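Long-range contacts in NAD-dependent aldehyde dehydrogenase (Sinorhizobium meliloti, PDB 3U4J), which probably oxidises aldehydes to carboxylic acids, with NAD or NADP as the electron acceptor: residues A[21-26]-A[53-58]; A[40-45]-A[110-115]; A[90-95]-A[133-138]. All coordinates share one frame; numbering follows the deposited sequence.

Interaction 2 is wholly buried. Interaction 1 is mostly buried but exposed at R22; in interaction 3 only F92 is partly exposed. Interactions 1 and 2 touch and share one sheet. Strand 51-56 of interaction 1 pairs with strand 39-43 of interaction 2, through G53 O to R42 N and W55 O to I40 N. Interaction 1 is strand-like: backbone bonds plus side chains of Y23, W55, P56 and M25. Interaction 2 joins that sheet to the end of a helix through an arginine that grips a carbonyl. Interaction 3 touches neither. Its nearest atoms are about 11 Å from interaction 1 and about 17 Å from interaction 2. It is apolar helix packing beside a subunit interface.

Interaction 1: A[21-26]-A[53-58]; sequences SRYQML and GTWPEA
G53 starts the contact with S21. Its CA lies 3.3 Å from S21 O, a CA-H...O approach. T54 carries the backbone pairing. Its N donates to the same S21 O at 2.9 Å. Its O accepts from Y23 N at 2.8 Å, in a nearly straight bond (171°). The two bonds flank R22 and form a single parallel bridge between R22 and T54. T54 O also lies at the edge of the Y23 ring, near its plane.

W55 comes next, and its side chain lies beside that of Y23, both pointing the same way. Y23 CD2 meets W55 CE3 at 3.6 Å, at the edge of the indole. The ring planes are 47° apart, so the pair is oblique. Indole NE1 is bonded to E198 O, which ties down the far side of the ring. An alanine in place of Y23 would probably leave the CE3 edge of W55 without its aromatic neighbour and open a gap beside it.

P56 points toward segment 21-26. Its CD lies 3.4 Å from Y23 O, and its CG is 3.7 Å from CG of M25, a selenomethionine. The M25 chain bends at chi3 (-82°), which brings CE to 3.7 Å from P56 CB. A58 closes the contact, with CB 3.8 Å from M25 SE.

Strand 51-56 already pairs antiparallel with strand 39-43. Segment 21-26 adds its short parallel bridge on the other side of strand 51-56, in the N-terminal part of the aldehyde dehydrogenase fold.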
loop_
_atom_site.group_PDB
_atom_site.type_symbol
_atom_site.label_atom_id
_atom_site.label_comp_id
_atom_site.label_asym_id
_atom_site.label_seq_id
_atom_site.Cartn_x
_atom_site.Cartn_y
_atom_site.Cartn_z
ATOM N N SER A 21 8.522 -41.119 22.841
ATOM C CA SER A 21 9.009 -39.755 22.767
ATOM C C SER A 21 8.683 -38.952 24.023
ATOM O O SER A 21 7.516 -38.765 24.366
ATOM C CB SER A 21 8.443 -39.061 21.525
ATOM O OG SER A 21 9.008 -39.596 20.364
ATOM N N ARG A 22 9.714 -38.474 24.707
ATOM C CA ARG A 22 9.528 -37.655 25.914
ATOM C C ARG A 22 10.025 -36.264 25.569
ATOM O O ARG A 22 11.167 -36.107 25.135
ATOM C CB ARG A 22 10.290 -38.220 27.130
ATOM C CG ARG A 22 10.184 -37.355 28.448
ATOM C CD ARG A 22 11.589 -36.955 28.975
ATOM N NE ARG A 22 11.588 -36.124 30.193
ATOM C CZ ARG A 22 12.660 -35.482 30.674
ATOM N NH1 ARG A 22 13.836 -35.542 30.046
ATOM N NH2 ARG A 22 12.561 -34.769 31.784
ATOM N N TYR A 23 9.158 -35.266 25.720
ATOM C CA TYR A 23 9.498 -33.897 25.339
ATOM C C TYR A 23 9.545 -32.992 26.545
ATOM O O TYR A 23 8.894 -33.263 27.552
ATOM C CB TYR A 23 8.447 -33.305 24.401
ATOM C CG TYR A 23 8.226 -34.049 23.105
ATOM C CD1 TYR A 23 8.878 -33.661 21.930
ATOM C CD2 TYR A 23 7.322 -35.107 23.052
ATOM C CE1 TYR A 23 8.660 -34.354 20.719
ATOM C CE2 TYR A 23 7.087 -35.795 21.863
ATOM C CZ TYR A 23 7.772 -35.408 20.704
ATOM O OH TYR A 23 7.534 -36.096 19.561
ATOM N N GLN A 24 10.293 -31.898 26.419
ATOM C CA GLN A 24 10.358 -30.885 27.458
ATOM C C GLN A 24 9.853 -29.527 26.961
ATOM O O GLN A 24 9.924 -29.219 25.750
ATOM C CB GLN A 24 11.792 -30.755 27.961
ATOM C CG GLN A 24 12.273 -31.949 28.830
ATOM C CD GLN A 24 13.676 -31.713 29.330
ATOM O OE1 GLN A 24 14.631 -31.643 28.539
ATOM N NE2 GLN A 24 13.813 -31.537 30.640
HETATM N N MSE A 25 9.364 -28.714 27.897
HETATM C CA MSE A 25 9.036 -27.325 27.596
HETATM C C MSE A 25 10.297 -26.586 27.202
HETATM O O MSE A 25 11.408 -27.076 27.435
HETATM C CB MSE A 25 8.345 -26.658 28.782
HETATM C CG MSE A 25 6.989 -27.295 29.088
HETATM SE SE MSE A 25 6.065 -26.245 30.475
HETATM C CE MSE A 25 6.901 -26.928 32.078
ATOM N N LEU A 26 10.150 -25.428 26.581
ATOM C CA LEU A 26 11.336 -24.676 26.234
ATOM C C LEU A 26 11.119 -23.240 26.643
ATOM O O LEU A 26 10.280 -22.561 26.096
ATOM C CB LEU A 26 11.673 -24.872 24.749
ATOM C CG LEU A 26 12.772 -24.145 23.943
ATOM C CD1 LEU A 26 13.727 -23.273 24.683
ATOM C CD2 LEU A 26 13.473 -25.130 22.979
ATOM N N GLY A 53 3.656 -39.902 22.836
ATOM C CA GLY A 53 4.331 -38.729 23.347
ATOM C C GLY A 53 4.026 -38.462 24.807
ATOM O O GLY A 53 2.964 -38.835 25.305
ATOM N N THR A 54 4.961 -37.815 25.485
ATOM C CA THR A 54 4.692 -37.244 26.805
ATOM C C THR A 54 5.417 -35.936 26.998
ATOM O O THR A 54 6.540 -35.753 26.525
ATOM C CB THR A 54 4.883 -38.247 28.040
ATOM O OG1 THR A 54 5.776 -37.718 29.042
ATOM C CG2 THR A 54 5.193 -39.668 27.653
ATOM N N TRP A 55 4.730 -35.003 27.646
ATOM C CA TRP A 55 5.250 -33.670 27.853
ATOM C C TRP A 55 4.789 -33.173 29.210
ATOM O O TRP A 55 3.848 -33.746 29.781
ATOM C CB TRP A 55 4.761 -32.700 26.739
ATOM C CG TRP A 55 3.416 -33.045 26.216
ATOM C CD1 TRP A 55 2.220 -32.770 26.798
ATOM C CD2 TRP A 55 3.128 -33.773 25.028
ATOM N NE1 TRP A 55 1.202 -33.274 26.055
ATOM C CE2 TRP A 55 1.728 -33.889 24.948
ATOM C CE3 TRP A 55 3.918 -34.339 24.020
ATOM C CZ2 TRP A 55 1.090 -34.541 23.902
ATOM C CZ3 TRP A 55 3.282 -34.980 22.956
ATOM C CH2 TRP A 55 1.883 -35.076 22.909
ATOM N N PRO A 56 5.389 -32.077 29.702
ATOM C CA PRO A 56 5.047 -31.632 31.037
ATOM C C PRO A 56 3.606 -31.176 31.160
ATOM O O PRO A 56 2.966 -30.756 30.160
ATOM C CB PRO A 56 5.989 -30.443 31.271
ATOM C CG PRO A 56 7.177 -30.746 30.427
ATOM C CD PRO A 56 6.545 -31.334 29.167
ATOM N N GLU A 57 3.100 -31.285 32.386
ATOM C CA GLU A 57 1.831 -30.697 32.729
ATOM C C GLU A 57 2.186 -29.415 33.449
ATOM O O GLU A 57 2.535 -29.459 34.634
ATOM C CB GLU A 57 1.038 -31.639 33.646
ATOM C CG GLU A 57 -0.258 -31.015 34.160
ATOM C CD GLU A 57 -1.005 -31.889 35.196
ATOM O OE1 GLU A 57 -0.562 -33.025 35.526
ATOM O OE2 GLU A 57 -2.044 -31.399 35.684
ATOM N N ALA A 58 2.121 -28.276 32.754
ATOM C CA ALA A 58 2.582 -27.026 33.360
ATOM C C ALA A 58 1.632 -26.550 34.457
ATOM O O ALA A 58 0.415 -26.682 34.337
ATOM C CB ALA A 58 2.772 -25.913 32.306
#

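Interaction 2: A[40-45]-A[110-115]; sequences IDRVSP and SLEVGK
R42 grips the carbonyl of E112 from strand 39-43. Its CB points toward the end of helix 102-113. CG comes next, 4.4 Å from E112 CB. The chain bends at chi2 (55°), and CD stands 4.1 Å from E112 O. NE donates to E112 O at 2.9 Å, in the carbonyl plane and on a lone pair. That bond is moderately bent, with 149° at the hydrogen. CZ follows at 3.4 Å from E112 O. NH2 donates to this oxygen as well, at 3.0 Å. Two nitrogens therefore hold one acceptor side-on, and E112 O lies close to the guanidinium plane. This fixes the rotation of the flat group. NH2 is also bonded to I347 O.

The carbonyl belongs to the last turn of the helix. A positive guanidinium there would probably interact favourably with the helix dipole. S44 and P45 pack against the same turn. P45 CD lies 3.4 Å from L111 O, and P45 CG 3.6 Å from V113 O. S44 CA makes a CA-H...O approach to L111 O. G114 leaves the helix with positive phi (83°), and its N still bonds S110 O. That phi is one glycine takes readily, and P45 CG lies 3.7 Å from G114 N.

The E112 carboxylate bonds G202 N through OE1, just where helix 202-214 begins. Strand 51-56 pairs with strand 39-43, and its W55 touches both R42 and E112. Helix 102-113 thus ends beside this small sheet, and helix 117-138 follows it in the chain.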
loop_
_atom_site.group_PDB
_atom_site.type_symbol
_atom_site.label_atom_id
_atom_site.label_comp_id
_atom_site.label_asym_id
_atom_site.label_seq_id
_atom_site.Cartn_x
_atom_site.Cartn_y
_atom_site.Cartn_z
ATOM N N ILE A 40 1.983 -35.422 30.917
ATOM C CA ILE A 40 0.744 -35.852 30.258
ATOM C C ILE A 40 1.180 -36.781 29.157
ATOM O O ILE A 40 2.144 -36.490 28.466
ATOM C CB ILE A 40 0.003 -34.636 29.599
ATOM C CG1 ILE A 40 -0.574 -33.721 30.676
ATOM C CG2 ILE A 40 -1.147 -35.102 28.640
ATOM C CD1 ILE A 40 -0.825 -32.297 30.188
ATOM N N ASP A 41 0.506 -37.906 29.008
ATOM C CA ASP A 41 0.810 -38.827 27.920
ATOM C C ASP A 41 -0.194 -38.619 26.780
ATOM O O ASP A 41 -1.352 -38.254 27.019
ATOM C CB ASP A 41 0.664 -40.282 28.392
ATOM C CG ASP A 41 1.754 -40.725 29.383
ATOM O OD1 ASP A 41 2.819 -40.094 29.521
ATOM O OD2 ASP A 41 1.545 -41.777 30.022
ATOM N N ARG A 42 0.252 -38.898 25.562
ATOM C CA ARG A 42 -0.622 -38.967 24.395
ATOM C C ARG A 42 -0.618 -40.393 23.836
ATOM O O ARG A 42 0.423 -40.907 23.440
ATOM C CB ARG A 42 -0.156 -37.991 23.278
ATOM C CG ARG A 42 -0.945 -38.119 21.989
ATOM C CD ARG A 42 -2.439 -37.957 22.239
ATOM N NE ARG A 42 -3.175 -37.683 20.999
ATOM C CZ ARG A 42 -4.498 -37.787 20.864
ATOM N NH1 ARG A 42 -5.245 -38.190 21.892
ATOM N NH2 ARG A 42 -5.070 -37.513 19.687
ATOM N N VAL A 43 -1.789 -41.007 23.784
ATOM C CA VAL A 43 -1.967 -42.301 23.157
ATOM C C VAL A 43 -2.348 -42.023 21.717
ATOM O O VAL A 43 -3.168 -41.137 21.455
ATOM C CB VAL A 43 -3.081 -43.141 23.880
ATOM C CG1 VAL A 43 -3.497 -44.371 23.066
ATOM C CG2 VAL A 43 -2.591 -43.608 25.286
ATOM N N SER A 44 -1.757 -42.759 20.777
ATOM C CA SER A 44 -2.077 -42.565 19.365
ATOM C C SER A 44 -3.551 -42.840 19.141
ATOM O O SER A 44 -4.057 -43.887 19.569
ATOM C CB SER A 44 -1.263 -43.478 18.481
ATOM O OG SER A 44 -1.878 -43.607 17.187
ATOM N N PRO A 45 -4.259 -41.903 18.488
ATOM C CA PRO A 45 -5.695 -42.176 18.324
ATOM C C PRO A 45 -5.933 -43.210 17.229
ATOM O O PRO A 45 -6.992 -43.828 17.194
ATOM C CB PRO A 45 -6.267 -40.806 17.931
ATOM C CG PRO A 45 -5.133 -40.090 17.285
ATOM C CD PRO A 45 -3.876 -40.582 17.957
ATOM N N SER A 110 1.473 -37.261 12.575
ATOM C CA SER A 110 0.623 -38.409 12.235
ATOM C C SER A 110 0.253 -39.212 13.486
ATOM O O SER A 110 -0.930 -39.532 13.738
ATOM C CB SER A 110 1.344 -39.311 11.224
ATOM O OG SER A 110 0.525 -40.395 10.852
ATOM N N LEU A 111 1.277 -39.542 14.266
ATOM C CA LEU A 111 1.081 -40.333 15.474
ATOM C C LEU A 111 0.219 -39.623 16.526
ATOM O O LEU A 111 -0.629 -40.247 17.153
ATOM C CB LEU A 111 2.442 -40.703 16.064
ATOM C CG LEU A 111 3.250 -41.773 15.313
ATOM C CD1 LEU A 111 4.680 -41.906 15.932
ATOM C CD2 LEU A 111 2.504 -43.083 15.336
ATOM N N GLU A 112 0.462 -38.327 16.745
ATOM C CA GLU A 112 -0.219 -37.607 17.810
ATOM C C GLU A 112 -1.608 -37.159 17.390
ATOM O O GLU A 112 -2.524 -37.155 18.206
ATOM C CB GLU A 112 0.593 -36.392 18.290
ATOM C CG GLU A 112 1.955 -36.762 18.847
ATOM C CD GLU A 112 2.733 -35.585 19.411
ATOM O OE1 GLU A 112 2.237 -34.432 19.397
ATOM O OE2 GLU A 112 3.864 -35.823 19.884
ATOM N N VAL A 113 -1.757 -36.761 16.132
ATOM C CA VAL A 113 -3.028 -36.227 15.675
ATOM C C VAL A 113 -3.929 -37.335 15.080
ATOM O O VAL A 113 -5.127 -37.188 15.106
ATOM C CB VAL A 113 -2.846 -35.065 14.623
ATOM C CG1 VAL A 113 -4.195 -34.575 14.078
ATOM C CG2 VAL A 113 -2.040 -33.910 15.204
ATOM N N GLY A 114 -3.358 -38.416 14.556
ATOM C CA GLY A 114 -4.136 -39.389 13.767
ATOM C C GLY A 114 -4.297 -38.963 12.314
ATOM O O GLY A 114 -5.165 -39.449 11.607
ATOM N N LYS A 115 -3.440 -38.048 11.883
ATOM C CA LYS A 115 -3.448 -37.483 10.547
ATOM C C LYS A 115 -2.756 -38.464 9.615
ATOM O O LYS A 115 -1.686 -38.983 9.949
ATOM C CB LYS A 115 -2.629 -36.185 10.603
ATOM C CG LYS A 115 -2.813 -35.171 9.517
ATOM C CD LYS A 115 -1.874 -33.972 9.797
ATOM C CE LYS A 115 -2.424 -33.050 10.888
ATOM N NZ LYS A 115 -3.596 -32.261 10.412
#

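Interaction 3: A[90-95]-A[133-138]; sequences LMFKVA and YAAGQA
The F92 ring receives the A135 methyl on one face. A135 CB stands 3.5 Å from the ring centroid and only 5° off the ring normal, a well-centred CH-pi contact. The six ring carbons are at similar distances from it, with CE2 among the nearest at 3.6 Å. Farther along, CZ approaches G136 N at 3.6 Å, obliquely to the ring. G136 has no side chain, and the ring tip comes up to bare helix backbone. The ring also meets F92 of the second subunit, with the two planes at an angle.

The two segments form an antiparallel helix pair. Their short axes run at 171° to each other and come within 8.7 Å. Such a close approach suits the small residues on helix 117-138, where A135 and A138 point at helix 84-100 and A134 and G136 flank A135. The pair belongs to the helical packing of the aldehyde dehydrogenase fold. It lies away from the calcium site.

M91, a selenomethionine, packs beside F92. Its CB points toward helix 117-138 and meets A135 CB at 3.6 Å. The A135 methyl thus touches both F92 and M91. Beyond CB, SE lies 4.1 Å from A138 CB. The chain then turns at chi3 (64°), and CE lies 3.8 Å from A134 CB and 3.7 Å from A135 N. P183 of helix 174-187 packs on both M91 and A134. S88, one turn before F92, adds a polar tie, its OG bonded to A135 O.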
loop_
_atom_site.group_PDB
_atom_site.type_symbol
_atom_site.label_atom_id
_atom_site.label_comp_id
_atom_site.label_asym_id
_atom_site.label_seq_id
_atom_site.Cartn_x
_atom_site.Cartn_y
_atom_site.Cartn_z
ATOM N N LEU A 90 17.334 -15.516 10.262
ATOM C CA LEU A 90 17.129 -16.545 11.268
ATOM C C LEU A 90 15.873 -17.366 10.979
ATOM O O LEU A 90 15.869 -18.581 11.155
ATOM C CB LEU A 90 17.091 -15.903 12.660
ATOM C CG LEU A 90 18.481 -15.313 13.023
ATOM C CD1 LEU A 90 18.422 -14.312 14.191
ATOM C CD2 LEU A 90 19.495 -16.458 13.294
HETATM N N MSE A 91 14.814 -16.701 10.548
HETATM C CA MSE A 91 13.564 -17.389 10.181
HETATM C C MSE A 91 13.728 -18.266 8.948
HETATM O O MSE A 91 13.089 -19.319 8.852
HETATM C CB MSE A 91 12.452 -16.357 9.931
HETATM C CG MSE A 91 12.117 -15.559 11.179
HETATM SE SE MSE A 91 11.046 -13.984 10.808
HETATM C CE MSE A 91 9.419 -14.869 10.134
ATOM N N PHE A 92 14.555 -17.849 7.986
ATOM C CA PHE A 92 14.825 -18.736 6.813
ATOM C C PHE A 92 15.551 -20.010 7.251
ATOM O O PHE A 92 15.309 -21.116 6.708
ATOM C CB PHE A 92 15.646 -18.013 5.732
ATOM C CG PHE A 92 14.811 -17.174 4.803
ATOM C CD1 PHE A 92 13.813 -17.764 4.001
ATOM C CD2 PHE A 92 15.010 -15.805 4.723
ATOM C CE1 PHE A 92 13.032 -16.982 3.137
ATOM C CE2 PHE A 92 14.224 -15.010 3.879
ATOM C CZ PHE A 92 13.245 -15.593 3.076
ATOM N N LYS A 93 16.449 -19.864 8.234
ATOM C CA LYS A 93 17.145 -21.028 8.797
ATOM C C LYS A 93 16.173 -22.015 9.422
ATOM O O LYS A 93 16.353 -23.219 9.283
ATOM C CB LYS A 93 18.230 -20.626 9.809
ATOM C CG LYS A 93 19.451 -19.956 9.171
ATOM C CD LYS A 93 20.419 -19.510 10.243
ATOM C CE LYS A 93 21.533 -18.706 9.663
ATOM N NZ LYS A 93 22.762 -18.888 10.488
ATOM N N VAL A 94 15.155 -21.510 10.124
ATOM C CA VAL A 94 14.071 -22.374 10.623
ATOM C C VAL A 94 13.339 -23.077 9.468
ATOM O O VAL A 94 13.105 -24.281 9.524
ATOM C CB VAL A 94 13.040 -21.590 11.467
ATOM C CG1 VAL A 94 11.909 -22.511 11.969
ATOM C CG2 VAL A 94 13.726 -20.873 12.643
ATOM N N ALA A 95 12.924 -22.324 8.451
ATOM C CA ALA A 95 12.269 -22.940 7.285
ATOM C C ALA A 95 13.135 -24.048 6.674
ATOM O O ALA A 95 12.628 -25.154 6.374
ATOM C CB ALA A 95 11.927 -21.881 6.242
ATOM N N TYR A 133 7.736 -17.623 3.412
ATOM C CA TYR A 133 6.956 -16.451 3.016
ATOM C C TYR A 133 7.081 -15.330 4.055
ATOM O O TYR A 133 7.298 -14.154 3.712
ATOM C CB TYR A 133 5.463 -16.800 2.807
ATOM C CG TYR A 133 4.656 -15.532 2.574
ATOM C CD1 TYR A 133 4.437 -15.028 1.287
ATOM C CD2 TYR A 133 4.139 -14.811 3.654
ATOM C CE1 TYR A 133 3.720 -13.835 1.109
ATOM C CE2 TYR A 133 3.439 -13.615 3.473
ATOM C CZ TYR A 133 3.243 -13.143 2.211
ATOM O OH TYR A 133 2.564 -11.956 2.068
ATOM N N ALA A 134 6.902 -15.688 5.330
ATOM C CA ALA A 134 6.910 -14.687 6.422
ATOM C C ALA A 134 8.290 -14.086 6.584
ATOM O O ALA A 134 8.440 -12.876 6.779
ATOM C CB ALA A 134 6.453 -15.355 7.740
ATOM N N ALA A 135 9.313 -14.933 6.467
ATOM C CA ALA A 135 10.702 -14.439 6.539
ATOM C C ALA A 135 10.966 -13.424 5.438
ATOM O O ALA A 135 11.630 -12.420 5.666
ATOM C CB ALA A 135 11.700 -15.602 6.442
ATOM N N GLY A 136 10.471 -13.695 4.236
ATOM C CA GLY A 136 10.652 -12.757 3.100
ATOM C C GLY A 136 10.010 -11.410 3.396
ATOM O O GLY A 136 10.626 -10.360 3.175
ATOM N N GLN A 137 8.777 -11.434 3.914
ATOM C CA GLN A 137 8.016 -10.211 4.167
ATOM C C GLN A 137 8.478 -9.434 5.390
ATOM O O GLN A 137 8.339 -8.212 5.410
ATOM C CB GLN A 137 6.508 -10.517 4.282
ATOM C CG GLN A 137 5.846 -10.894 2.929
ATOM C CD GLN A 137 6.130 -9.830 1.872
ATOM O OE1 GLN A 137 5.644 -8.710 1.971
ATOM N NE2 GLN A 137 6.957 -10.169 0.878
ATOM N N ALA A 138 9.014 -10.141 6.385
ATOM C CA ALA A 138 9.401 -9.547 7.661
ATOM C C ALA A 138 10.377 -8.392 7.487
ATOM O O ALA A 138 10.292 -7.409 8.211
ATOM C CB ALA A 138 9.997 -10.615 8.639
#